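Local coordinates for purine nucleoside phosphorylase YlmD (Geobacillus stearothermophilus, PDB 6T1B), which cleaves adenosine, inosine and S-methyl-5'-thioadenosine with phosphate to give the free base and a ribose 1-phosphate, and also deaminates adenosine, at residues I129-A142 against A154-H166. Residues are numbered along the deposited sequence; the frame is centred on the assembly and turned at random.
Sequences IYFVAPSAGLVGLA and AGHMVWLWQTREH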
ATOM      1  N   ILE A 129      -0.041  -2.176  -2.456  1.00 10.37           N
ATOM      2  CA  ILE A 129       0.480  -2.920  -3.599  1.00 10.36           C
ATOM      3  C   ILE A 129       1.808  -2.281  -3.986  1.00 10.32           C
ATOM      4  O   ILE A 129       1.850  -1.116  -4.400  1.00 10.50           O
ATOM      5  CB  ILE A 129      -0.503  -2.947  -4.779  1.00 11.40           C
ATOM      6  CG1 ILE A 129      -1.910  -3.360  -4.369  1.00 12.08           C
ATOM      7  CG2 ILE A 129       0.041  -3.928  -5.819  1.00 12.64           C
ATOM      8  CD1 ILE A 129      -2.893  -3.287  -5.499  1.00 17.97           C
ATOM      9  N   TYR A 130       2.898  -3.030  -3.811  1.00 11.01           N
ATOM     10  CA  TYR A 130       4.238  -2.571  -4.113  1.00 11.20           C
ATOM     11  C   TYR A 130       4.659  -3.131  -5.467  1.00 10.98           C
ATOM     12  O   TYR A 130       4.492  -4.326  -5.725  1.00 11.70           O
ATOM     13  CB  TYR A 130       5.232  -3.103  -3.070  1.00 11.90           C
ATOM     14  CG  TYR A 130       4.959  -2.772  -1.601  1.00 11.18           C
ATOM     15  CD1 TYR A 130       3.925  -3.391  -0.907  1.00 12.39           C
ATOM     16  CD2 TYR A 130       5.785  -1.897  -0.899  1.00 10.93           C
ATOM     17  CE1 TYR A 130       3.696  -3.116   0.441  1.00 12.07           C
ATOM     18  CE2 TYR A 130       5.567  -1.623   0.426  1.00 10.80           C
ATOM     19  CZ  TYR A 130       4.512  -2.230   1.096  1.00 10.96           C
ATOM     20  OH  TYR A 130       4.298  -1.993   2.446  1.00 11.37           O
ATOM     21  N   PHE A 131       5.272  -2.279  -6.303  1.00 11.48           N
ATOM     22  CA  PHE A 131       5.692  -2.654  -7.639  1.00 11.70           C
ATOM     23  C   PHE A 131       7.183  -2.368  -7.803  1.00 12.74           C
ATOM     24  O   PHE A 131       7.675  -1.333  -7.325  1.00 12.31           O
ATOM     25  CB  PHE A 131       4.964  -1.812  -8.686  1.00 12.23           C
ATOM     26  CG  PHE A 131       3.472  -1.964  -8.715  1.00 12.68           C
ATOM     27  CD1 PHE A 131       2.661  -1.320  -7.804  1.00 10.84           C
ATOM     28  CD2 PHE A 131       2.866  -2.697  -9.708  1.00 13.30           C
ATOM     29  CE1 PHE A 131       1.287  -1.441  -7.902  1.00 12.12           C
ATOM     30  CE2 PHE A 131       1.502  -2.827  -9.789  1.00 13.80           C
ATOM     31  CZ  PHE A 131       0.716  -2.192  -8.897  1.00 13.16           C
ATOM     32  N   VAL A 132       7.876  -3.234  -8.519  1.00 12.96           N
ATOM     33  CA  VAL A 132       9.261  -2.971  -8.856  1.00 14.45           C
ATOM     34  C   VAL A 132       9.527  -3.554 -10.228  1.00 15.84           C
ATOM     35  O   VAL A 132       9.047  -4.637 -10.571  1.00 15.49           O
ATOM     36  CB  VAL A 132      10.231  -3.530  -7.790  1.00 15.54           C
ATOM     37  CG1 VAL A 132      10.185  -5.033  -7.698  1.00 15.14           C
ATOM     38  CG2 VAL A 132      11.651  -3.010  -8.020  1.00 16.13           C
ATOM     39  N   ALA A 133      10.274  -2.816 -11.028  1.00 15.11           N
ATOM     40  CA  ALA A 133      10.891  -3.353 -12.241  1.00 17.35           C
ATOM     41  C   ALA A 133      12.388  -3.157 -12.019  1.00 19.96           C
ATOM     42  O   ALA A 133      12.949  -2.085 -12.335  1.00 19.56           O
ATOM     43  CB  ALA A 133      10.385  -2.640 -13.489  1.00 16.97           C
ATOM     44  N   PRO A 134      13.088  -4.161 -11.470  1.00 18.81           N
ATOM     45  CA  PRO A 134      14.475  -3.931 -11.027  1.00 20.65           C
ATOM     46  C   PRO A 134      15.411  -3.523 -12.138  1.00 25.98           C
ATOM     47  O   PRO A 134      16.300  -2.690 -11.928  1.00 27.68           O
ATOM     48  CB  PRO A 134      14.887  -5.283 -10.429  1.00 22.41           C
ATOM     49  CG  PRO A 134      13.635  -5.951 -10.072  1.00 26.99           C
ATOM     50  CD  PRO A 134      12.608  -5.509 -11.090  1.00 20.76           C
ATOM     51  N   SER A 135      15.262  -4.113 -13.323  1.00 22.12           N
ATOM     52  CA  SER A 135      16.168  -3.783 -14.412  1.00 24.66           C
ATOM     53  C   SER A 135      16.059  -2.303 -14.747  1.00 32.04           C
ATOM     54  O   SER A 135      17.077  -1.626 -14.944  1.00 42.85           O
ATOM     55  CB  SER A 135      15.862  -4.664 -15.622  1.00 28.40           C
ATOM     56  OG  SER A 135      14.567  -4.414 -16.147  1.00 37.70           O
ATOM     57  N   ALA A 136      14.841  -1.777 -14.770  1.00 21.49           N
ATOM     58  CA  ALA A 136      14.573  -0.417 -15.214  1.00 19.89           C
ATOM     59  C   ALA A 136      14.614   0.606 -14.095  1.00 17.75           C
ATOM     60  O   ALA A 136      14.422   1.799 -14.356  1.00 19.42           O
ATOM     61  CB  ALA A 136      13.214  -0.357 -15.901  1.00 23.56           C
ATOM     62  N   GLY A 137      14.796   0.187 -12.849  1.00 19.13           N
ATOM     63  CA  GLY A 137      14.855   1.146 -11.767  1.00 18.66           C
ATOM     64  C   GLY A 137      13.534   1.816 -11.453  1.00 16.51           C
ATOM     65  O   GLY A 137      13.527   2.924 -10.914  1.00 17.86           O
ATOM     66  N   LEU A 138      12.403   1.146 -11.688  1.00 15.42           N
ATOM     67  CA  LEU A 138      11.084   1.665 -11.359  1.00 13.99           C
ATOM     68  C   LEU A 138      10.607   1.051 -10.059  1.00 14.60           C
ATOM     69  O   LEU A 138      10.776  -0.162  -9.834  1.00 14.60           O
ATOM     70  CB  LEU A 138      10.054   1.313 -12.436  1.00 16.54           C
ATOM     71  CG  LEU A 138       9.987   2.263 -13.620  1.00 17.99           C
ATOM     72  CD1 LEU A 138       9.392   1.610 -14.846  1.00 27.61           C
ATOM     73  CD2 LEU A 138       9.170   3.484 -13.198  1.00 23.65           C
ATOM     74  N   VAL A 139      10.012   1.882  -9.218  1.00 13.59           N
ATOM     75  CA  VAL A 139       9.279   1.399  -8.061  1.00 13.05           C
ATOM     76  C   VAL A 139       7.927   2.095  -8.072  1.00 11.76           C
ATOM     77  O   VAL A 139       7.806   3.247  -8.524  1.00 12.15           O
ATOM     78  CB  VAL A 139      10.012   1.635  -6.717  1.00 14.12           C
ATOM     79  CG1 VAL A 139      11.302   0.832  -6.656  1.00 14.58           C
ATOM     80  CG2 VAL A 139      10.256   3.136  -6.463  1.00 14.72           C
ATOM     81  N   GLY A 140       6.920   1.425  -7.514  1.00 11.37           N
ATOM     82  CA  GLY A 140       5.597   2.006  -7.422  1.00 10.60           C
ATOM     83  C   GLY A 140       4.898   1.517  -6.179  1.00 10.60           C
ATOM     84  O   GLY A 140       5.247   0.469  -5.615  1.00 10.70           O
ATOM     85  N   LEU A 141       3.872   2.270  -5.786  1.00  9.22           N
ATOM     86  CA  LEU A 141       3.103   1.901  -4.611  1.00 10.05           C
ATOM     87  C   LEU A 141       1.688   2.409  -4.801  1.00  9.10           C
ATOM     88  O   LEU A 141       1.470   3.590  -5.120  1.00  9.59           O
ATOM     89  CB  LEU A 141       3.741   2.521  -3.355  1.00  9.84           C
ATOM     90  CG  LEU A 141       3.098   2.226  -2.006  1.00 10.45           C
ATOM     91  CD1 LEU A 141       2.951   0.755  -1.721  1.00 11.39           C
ATOM     92  CD2 LEU A 141       3.942   2.921  -0.922  1.00 11.27           C
ATOM     93  N   ALA A 142       0.715   1.535  -4.569  1.00  9.85           N
ATOM     94  CA  ALA A 142      -0.693   1.872  -4.719  1.00  9.74           C
ATOM     95  C   ALA A 142      -1.497   1.446  -3.505  1.00 10.79           C
ATOM     96  O   ALA A 142      -1.173   0.458  -2.841  1.00 10.85           O
ATOM     97  CB  ALA A 142      -1.283   1.220  -5.982  1.00 11.19           C
ATOM     98  N   ALA A 154      -4.688  -1.390  -9.655  1.00 12.33           N
ATOM     99  CA  ALA A 154      -3.538  -2.272  -9.819  1.00 13.46           C
ATOM    100  C   ALA A 154      -3.165  -2.411 -11.291  1.00 14.08           C
ATOM    101  O   ALA A 154      -1.993  -2.295 -11.668  1.00 14.52           O
ATOM    102  CB  ALA A 154      -3.848  -3.640  -9.219  1.00 16.44           C
ATOM    103  N   GLY A 155      -4.149  -2.685 -12.145  1.00 15.10           N
ATOM    104  CA  GLY A 155      -3.869  -2.791 -13.564  1.00 15.98           C
ATOM    105  C   GLY A 155      -3.506  -1.463 -14.197  1.00 16.62           C
ATOM    106  O   GLY A 155      -2.801  -1.425 -15.213  1.00 17.52           O
ATOM    107  N   HIS A 156      -4.001  -0.358 -13.636  1.00 15.10           N
ATOM    108  CA  HIS A 156      -3.644   0.964 -14.141  1.00 16.35           C
ATOM    109  C   HIS A 156      -2.150   1.220 -13.973  1.00 13.84           C
ATOM    110  O   HIS A 156      -1.512   1.768 -14.879  1.00 15.32           O
ATOM    111  CB  HIS A 156      -4.488   2.017 -13.415  1.00 15.62           C
ATOM    112  CG  HIS A 156      -4.368   3.405 -13.965  1.00 16.26           C
ATOM    113  ND1 HIS A 156      -4.310   3.684 -15.314  1.00 26.11           N
ATOM    114  CD2 HIS A 156      -4.352   4.604 -13.339  1.00 17.89           C
ATOM    115  CE1 HIS A 156      -4.226   4.992 -15.489  1.00 23.48           C
ATOM    116  NE2 HIS A 156      -4.241   5.573 -14.306  1.00 25.58           N
ATOM    117  N   MET A 157      -1.564   0.789 -12.852  1.00 12.87           N
ATOM    118  CA  MET A 157      -0.118   0.951 -12.688  1.00 12.80           C
ATOM    119  C   MET A 157       0.615   0.204 -13.799  1.00 14.98           C
ATOM    120  O   MET A 157       1.533   0.738 -14.448  1.00 15.06           O
ATOM    121  CB  MET A 157       0.320   0.395 -11.330  1.00 12.42           C
ATOM    122  CG  MET A 157       1.791   0.643 -11.010  1.00 12.71           C
ATOM    123  SD  MET A 157       2.208   2.338 -10.554  1.00 12.51           S
ATOM    124  CE  MET A 157       1.500   2.423  -8.890  1.00 13.69           C
ATOM    125  N   VAL A 158       0.208  -1.041 -14.046  1.00 13.86           N
ATOM    126  CA  VAL A 158       0.843  -1.854 -15.078  1.00 15.27           C
ATOM    127  C   VAL A 158       0.702  -1.179 -16.432  1.00 15.41           C
ATOM    128  O   VAL A 158       1.667  -1.083 -17.207  1.00 17.53           O
ATOM    129  CB  VAL A 158       0.239  -3.269 -15.083  1.00 16.08           C
ATOM    130  CG1 VAL A 158       0.839  -4.091 -16.212  1.00 19.19           C
ATOM    131  CG2 VAL A 158       0.494  -3.936 -13.775  1.00 16.98           C
ATOM    132  N   TRP A 159      -0.509  -0.697 -16.747  1.00 16.51           N
ATOM    133  CA  TRP A 159      -0.749  -0.028 -18.018  1.00 18.63           C
ATOM    134  C   TRP A 159       0.139   1.199 -18.185  1.00 17.06           C
ATOM    135  O   TRP A 159       0.653   1.457 -19.283  1.00 18.93           O
ATOM    136  CB  TRP A 159      -2.224   0.368 -18.127  1.00 21.28           C
ATOM    137  CG  TRP A 159      -2.600   1.003 -19.423  1.00 23.92           C
ATOM    138  CD1 TRP A 159      -2.881   0.361 -20.588  1.00 30.29           C
ATOM    139  CD2 TRP A 159      -2.754   2.404 -19.684  1.00 25.12           C
ATOM    140  NE1 TRP A 159      -3.197   1.275 -21.564  1.00 30.45           N
ATOM    141  CE2 TRP A 159      -3.130   2.536 -21.035  1.00 26.39           C
ATOM    142  CE3 TRP A 159      -2.611   3.558 -18.910  1.00 32.89           C
ATOM    143  CZ2 TRP A 159      -3.359   3.775 -21.631  1.00 37.93           C
ATOM    144  CZ3 TRP A 159      -2.842   4.792 -19.505  1.00 43.32           C
ATOM    145  CH2 TRP A 159      -3.211   4.888 -20.853  1.00 38.18           C
ATOM    146  N   LEU A 160       0.302   1.985 -17.123  1.00 16.77           N
ATOM    147  CA  LEU A 160       1.151   3.170 -17.222  1.00 16.25           C
ATOM    148  C   LEU A 160       2.604   2.776 -17.441  1.00 15.93           C
ATOM    149  O   LEU A 160       3.301   3.393 -18.253  1.00 18.36           O
ATOM    150  CB  LEU A 160       1.033   4.033 -15.971  1.00 16.55           C
ATOM    151  CG  LEU A 160      -0.306   4.748 -15.783  1.00 15.26           C
ATOM    152  CD1 LEU A 160      -0.405   5.384 -14.396  1.00 16.39           C
ATOM    153  CD2 LEU A 160      -0.503   5.794 -16.847  1.00 21.54           C
ATOM    154  N   TRP A 161       3.077   1.738 -16.749  1.00 16.67           N
ATOM    155  CA  TRP A 161       4.461   1.324 -16.945  1.00 15.57           C
ATOM    156  C   TRP A 161       4.681   0.831 -18.370  1.00 19.24           C
ATOM    157  O   TRP A 161       5.730   1.088 -18.972  1.00 19.43           O
ATOM    158  CB  TRP A 161       4.866   0.285 -15.912  1.00 17.00           C
ATOM    159  CG  TRP A 161       5.059   0.859 -14.543  1.00 13.85           C
ATOM    160  CD1 TRP A 161       4.593   2.056 -14.071  1.00 14.71           C
ATOM    161  CD2 TRP A 161       5.775   0.261 -13.445  1.00 13.03           C
ATOM    162  NE1 TRP A 161       4.968   2.229 -12.759  1.00 13.18           N
ATOM    163  CE2 TRP A 161       5.718   1.147 -12.366  1.00 13.29           C
ATOM    164  CE3 TRP A 161       6.500  -0.923 -13.303  1.00 13.47           C
ATOM    165  CZ2 TRP A 161       6.314   0.865 -11.146  1.00 12.91           C
ATOM    166  CZ3 TRP A 161       7.084  -1.196 -12.095  1.00 13.44           C
ATOM    167  CH2 TRP A 161       6.990  -0.313 -11.033  1.00 14.18           C
ATOM    168  N   GLN A 162       3.679   0.150 -18.951  1.00 18.82           N
ATOM    169  CA  GLN A 162       3.823  -0.362 -20.307  1.00 23.50           C
ATOM    170  C   GLN A 162       3.757   0.764 -21.319  1.00 23.55           C
ATOM    171  O   GLN A 162       4.610   0.867 -22.205  1.00 24.50           O
ATOM    172  CB  GLN A 162       2.742  -1.402 -20.578  1.00 24.01           C
ATOM    173  CG  GLN A 162       2.955  -2.122 -21.903  1.00 36.01           C
ATOM    174  CD  GLN A 162       2.170  -3.413 -22.001  1.00 69.41           C
ATOM    175  OE1 GLN A 162       1.339  -3.716 -21.143  1.00 66.94           O
ATOM    176  NE2 GLN A 162       2.433  -4.186 -23.052  1.00 68.48           N
ATOM    177  N   THR A 163       2.750   1.635 -21.195  1.00 21.94           N
ATOM    178  CA  THR A 163       2.478   2.599 -22.260  1.00 26.54           C
ATOM    179  C   THR A 163       3.317   3.859 -22.135  1.00 25.57           C
ATOM    180  O   THR A 163       3.677   4.455 -23.154  1.00 28.33           O
ATOM    181  CB  THR A 163       0.997   2.976 -22.290  1.00 27.61           C
ATOM    182  OG1 THR A 163       0.630   3.711 -21.113  1.00 27.71           O
ATOM    183  CG2 THR A 163       0.138   1.732 -22.385  1.00 32.81           C
ATOM    184  N   ARG A 164       3.616   4.302 -20.920  1.00 23.33           N
ATOM    185  CA  ARG A 164       4.412   5.505 -20.745  1.00 21.76           C
ATOM    186  C   ARG A 164       5.870   5.233 -20.453  1.00 23.83           C
ATOM    187  O   ARG A 164       6.721   6.029 -20.859  1.00 26.82           O
ATOM    188  CB  ARG A 164       3.808   6.380 -19.650  1.00 23.65           C
ATOM    189  CG  ARG A 164       2.368   6.758 -19.964  1.00 30.82           C
ATOM    190  CD  ARG A 164       1.852   7.815 -19.029  1.00 51.05           C
ATOM    191  NE  ARG A 164       0.463   8.154 -19.316  1.00 52.24           N
ATOM    192  CZ  ARG A 164      -0.258   9.010 -18.600  1.00 63.35           C
ATOM    193  NH1 ARG A 164       0.282   9.619 -17.551  1.00 39.15           N
ATOM    194  NH2 ARG A 164      -1.516   9.255 -18.932  1.00 64.08           N
ATOM    195  N   GLU A 165       6.185   4.125 -19.782  1.00 19.00           N
ATOM    196  CA  GLU A 165       7.565   3.798 -19.434  1.00 19.69           C
ATOM    197  C   GLU A 165       8.147   2.675 -20.278  1.00 22.82           C
ATOM    198  O   GLU A 165       9.348   2.392 -20.167  1.00 22.76           O
ATOM    199  CB  GLU A 165       7.673   3.453 -17.938  1.00 18.77           C
ATOM    200  CG  GLU A 165       6.908   4.406 -17.013  1.00 19.69           C
ATOM    201  CD  GLU A 165       7.336   5.864 -17.110  1.00 21.81           C
ATOM    202  OE1 GLU A 165       8.526   6.118 -17.345  1.00 26.87           O
ATOM    203  OE2 GLU A 165       6.466   6.759 -16.936  1.00 20.75           O
ATOM    204  N   HIS A 166       7.351   2.064 -21.168  1.00 22.14           N
ATOM    205  CA  HIS A 166       7.836   1.044 -22.105  1.00 25.20           C
ATOM    206  C   HIS A 166       8.435  -0.156 -21.379  1.00 28.05           C
ATOM    207  O   HIS A 166       9.456  -0.712 -21.791  1.00 29.00           O
ATOM    208  CB  HIS A 166       8.779   1.671 -23.132  1.00 26.80           C
ATOM    209  CG  HIS A 166       8.186   2.870 -23.815  1.00 29.71           C
ATOM    210  ND1 HIS A 166       8.639   4.156 -23.600  1.00 46.27           N
ATOM    211  CD2 HIS A 166       7.144   2.980 -24.675  1.00 45.32           C
ATOM    212  CE1 HIS A 166       7.918   5.001 -24.316  1.00 61.32           C
ATOM    213  NE2 HIS A 166       7.006   4.314 -24.979  1.00 44.28           N
TER
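Helix 154-163 packs against the β-hairpin of strands 129-133 and 138-142, its axis 9.5 Å from that of strand 138-142 and running roughly against it at 155°, while strand 129-133 runs nearly with the helix. These are neighbouring inner strands of a six-stranded mixed sheet in this YfiH/LACC1-family enzyme, joined by a tight turn that closes with a G1 β-bulge, Gly-137 and Leu-138 both facing Ala-133. Ile-129, Phe-131, Ala-133, Leu-138 and Ala-142 direct their CB atoms toward the helix; Val-139 and Leu-141, on the other side of the sheet, pack on strand 264-269. Trp-161 lays its indole on the helix-facing side of the hairpin, the outer edge against the backbone, with CZ2 meeting the backbone N of Gly-140 edge-on at 3.7 Å. Leu-138 lies over one face of this indole, CB 3.9 Å from the centroid of the six-membered ring. The ring of Phe-131 turns its edge to the Trp-161 face, planes at 58°. Phe-131 is itself covered by Met-157: CG of Met-157 stands 3.5 Å above the ring centroid, almost on the normal, and SD follows farther out in a Met-aromatic contact. Met-157 reaches over the ring because its CG points opposite the backbone N (chi1 -174°); bends at chi2 and chi3 then bring CE to Leu-141 N. Gly-140 leaves room for both: a CB there would sit tightly against Trp-161 CZ2 and Met-157 SD. Replacing Phe-131 with an alanine would probably leave Met-157 without the ring face it rests on and open a gap beside Trp-161. Just past the helix, Glu-165 makes a salt bridge with Lys-87 through OE1 and a hydrogen bond with Tyr-111 through OE2, while its CB touches Leu-138 CD1 at 4.0 Å. At the opposite end, Ala-154 CB meets Ile-129 CD1 at 3.9 Å.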